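Local coordinates for protein cytochrome P450 (Rhodococcus erythropolis, PDB 3WEC) that hydroxylates the quinoline nitrogen of aurachin alkaloids as a heme-dependent monooxygenase, a step essential to their antibiotic activity, at residues 25-30 with 296-301. Sequence-based numbering, arbitrary orientation.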
loop_
_atom_site.group_PDB
_atom_site.type_symbol
_atom_site.label_atom_id
_atom_site.label_comp_id
_atom_site.label_asym_id
_atom_site.label_seq_id
_atom_site.Cartn_x
_atom_site.Cartn_y
_atom_site.Cartn_z
ATOM N N ASP A 25 -5.497 2.812 17.850
ATOM C CA ASP A 25 -4.486 1.904 18.380
ATOM C C ASP A 25 -5.027 0.493 18.312
ATOM O O ASP A 25 -5.936 0.138 19.056
ATOM C CB ASP A 25 -4.031 2.252 19.806
ATOM C CG ASP A 25 -2.809 1.435 20.241
ATOM O OD1 ASP A 25 -2.467 1.461 21.439
ATOM O OD2 ASP A 25 -2.193 0.752 19.375
ATOM N N PRO A 26 -4.494 -0.309 17.374
ATOM C CA PRO A 26 -4.999 -1.656 17.212
ATOM C C PRO A 26 -4.089 -2.715 17.829
ATOM O O PRO A 26 -4.514 -3.857 18.004
ATOM C CB PRO A 26 -5.071 -1.825 15.675
ATOM C CG PRO A 26 -4.439 -0.625 15.079
ATOM C CD PRO A 26 -3.779 0.149 16.173
ATOM N N TYR A 27 -2.859 -2.336 18.160
ATOM C CA TYR A 27 -1.836 -3.285 18.637
ATOM C C TYR A 27 -2.152 -4.036 19.933
ATOM O O TYR A 27 -1.971 -5.248 19.986
ATOM C CB TYR A 27 -0.459 -2.621 18.677
ATOM C CG TYR A 27 -0.166 -2.003 17.339
ATOM C CD1 TYR A 27 0.236 -2.796 16.259
ATOM C CD2 TYR A 27 -0.356 -0.632 17.135
ATOM C CE1 TYR A 27 0.472 -2.239 15.020
ATOM C CE2 TYR A 27 -0.139 -0.063 15.890
ATOM C CZ TYR A 27 0.280 -0.867 14.836
ATOM O OH TYR A 27 0.507 -0.281 13.604
ATOM N N PRO A 28 -2.630 -3.335 20.977
ATOM C CA PRO A 28 -2.958 -4.157 22.153
ATOM C C PRO A 28 -4.026 -5.208 21.837
ATOM O O PRO A 28 -4.078 -6.239 22.520
ATOM C CB PRO A 28 -3.490 -3.140 23.182
ATOM C CG PRO A 28 -2.864 -1.841 22.782
ATOM C CD PRO A 28 -2.707 -1.889 21.263
ATOM N N VAL A 29 -4.864 -4.948 20.828
ATOM C CA VAL A 29 -5.940 -5.872 20.455
ATOM C C VAL A 29 -5.382 -6.982 19.576
ATOM O O VAL A 29 -5.822 -8.130 19.658
ATOM C CB VAL A 29 -7.110 -5.146 19.753
ATOM C CG1 VAL A 29 -8.143 -6.145 19.238
ATOM C CG2 VAL A 29 -7.749 -4.116 20.688
ATOM N N TYR A 30 -4.412 -6.612 18.735
ATOM C CA TYR A 30 -3.609 -7.557 17.965
ATOM C C TYR A 30 -2.847 -8.472 18.911
ATOM O O TYR A 30 -2.625 -9.641 18.602
ATOM C CB TYR A 30 -2.586 -6.818 17.089
ATOM C CG TYR A 30 -3.125 -6.060 15.868
ATOM C CD1 TYR A 30 -2.405 -5.002 15.319
ATOM C CD2 TYR A 30 -4.310 -6.419 15.252
ATOM C CE1 TYR A 30 -2.857 -4.317 14.209
ATOM C CE2 TYR A 30 -4.768 -5.737 14.125
ATOM C CZ TYR A 30 -4.046 -4.680 13.604
ATOM O OH TYR A 30 -4.526 -3.989 12.487
ATOM N N PHE A 296 6.945 -1.677 12.141
ATOM C CA PHE A 296 6.264 -1.101 13.319
ATOM C C PHE A 296 4.954 -0.417 12.951
ATOM O O PHE A 296 3.996 -0.475 13.701
ATOM C CB PHE A 296 7.197 -0.081 14.014
ATOM C CG PHE A 296 6.765 0.314 15.393
ATOM C CD1 PHE A 296 6.929 -0.544 16.473
ATOM C CD2 PHE A 296 6.228 1.580 15.633
ATOM C CE1 PHE A 296 6.538 -0.153 17.770
ATOM C CE2 PHE A 296 5.829 1.964 16.921
ATOM C CZ PHE A 296 6.001 1.098 17.997
ATOM N N GLU A 297 4.923 0.286 11.825
ATOM C CA GLU A 297 3.705 0.981 11.446
ATOM C C GLU A 297 3.443 0.805 9.945
ATOM O O GLU A 297 3.651 1.733 9.174
ATOM C CB GLU A 297 3.778 2.475 11.802
ATOM C CG GLU A 297 3.664 2.816 13.291
ATOM C CD GLU A 297 2.244 2.834 13.818
ATOM O OE1 GLU A 297 1.318 2.399 13.102
ATOM O OE2 GLU A 297 2.041 3.256 14.988
ATOM N N PRO A 298 2.962 -0.383 9.541
ATOM C CA PRO A 298 2.796 -0.663 8.103
ATOM C C PRO A 298 1.638 0.129 7.554
ATOM O O PRO A 298 0.728 0.470 8.306
ATOM C CB PRO A 298 2.523 -2.180 8.061
ATOM C CG PRO A 298 2.549 -2.662 9.495
ATOM C CD PRO A 298 2.407 -1.464 10.385
ATOM N N PRO A 299 1.678 0.499 6.258
ATOM C CA PRO A 299 0.557 1.322 5.788
ATOM C C PRO A 299 -0.690 0.457 5.516
ATOM O O PRO A 299 -1.839 0.950 5.622
ATOM C CB PRO A 299 1.105 1.963 4.504
ATOM C CG PRO A 299 2.115 0.969 4.013
ATOM C CD PRO A 299 2.723 0.324 5.231
ATOM N N ALA A 300 -0.459 -0.816 5.171
ATOM C CA ALA A 300 -1.531 -1.776 5.032
ATOM C C ALA A 300 -1.492 -2.778 6.191
ATOM O O ALA A 300 -0.537 -3.531 6.306
ATOM C CB ALA A 300 -1.441 -2.508 3.697
ATOM N N HIS A 301 -2.529 -2.783 7.024
ATOM C CA HIS A 301 -2.647 -3.756 8.139
ATOM C C HIS A 301 -3.127 -5.117 7.706
ATOM O O HIS A 301 -2.923 -6.104 8.421
ATOM C CB HIS A 301 -3.502 -3.187 9.301
ATOM C CG HIS A 301 -2.721 -2.268 10.221
ATOM N ND1 HIS A 301 -2.909 -2.238 11.562
ATOM C CD2 HIS A 301 -1.710 -1.332 9.944
ATOM C CE1 HIS A 301 -2.070 -1.330 12.110
ATOM N NE2 HIS A 301 -1.348 -0.768 11.119
#
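P26 is the first residue to touch the loop, its CG 3.9 Å from CE1 of H301, where the N-terminal helix of this P450 fold (27-36, helix A of the family) meets the loop running from helix 286-296, the family's K helix, to strand 303-307. Two tyrosines, one turn apart, and H301 form an aromatic cluster here, and the contact is buried.

Y27 starts the helix, where D25 OD2 caps its backbone N through a weak bond. With CG anti to the carbonyl carbon (chi1 -53°), its ring extends toward the loop and the hydroxyl donates to E297 OE1 at 2.8 Å. That oxygen is approached from above the carboxylate, 62° out of its plane, and the ring stands nearly perpendicular to the acid. A bend in the E297 chain at chi2 turns the carboxylate toward the phenol. Its stronger partner is R400, which forms a salt bridge with the same OE1 and probably keeps the acid ionised. H301 approaches the phenol end too, with CE1 3.6 Å from Y27 CZ and NE2 3.1 Å from Y27 OH; the two rings are set obliquely. R333 makes a cation-pi contact with the Y27 ring and binds F296 O, tying helix 328-333 to the same junction.

One turn on, Y30 donates its backbone N to P26 O, and that oxygen also sits above one face of the Y30 ring, offset toward its rim. The loop is also held by backbone hydrogen bonds, P299 with R400 and H301 with G398, while P299 touches the heme and A300 the bound aurachin intermediate, which places the cluster just behind loop residues that line the heme and ligand pockets. The imidazole meets Y30 rim to rim, planes 43° apart, and Y30 OH hydrogen-bonds H301 ND1 at 2.6 Å.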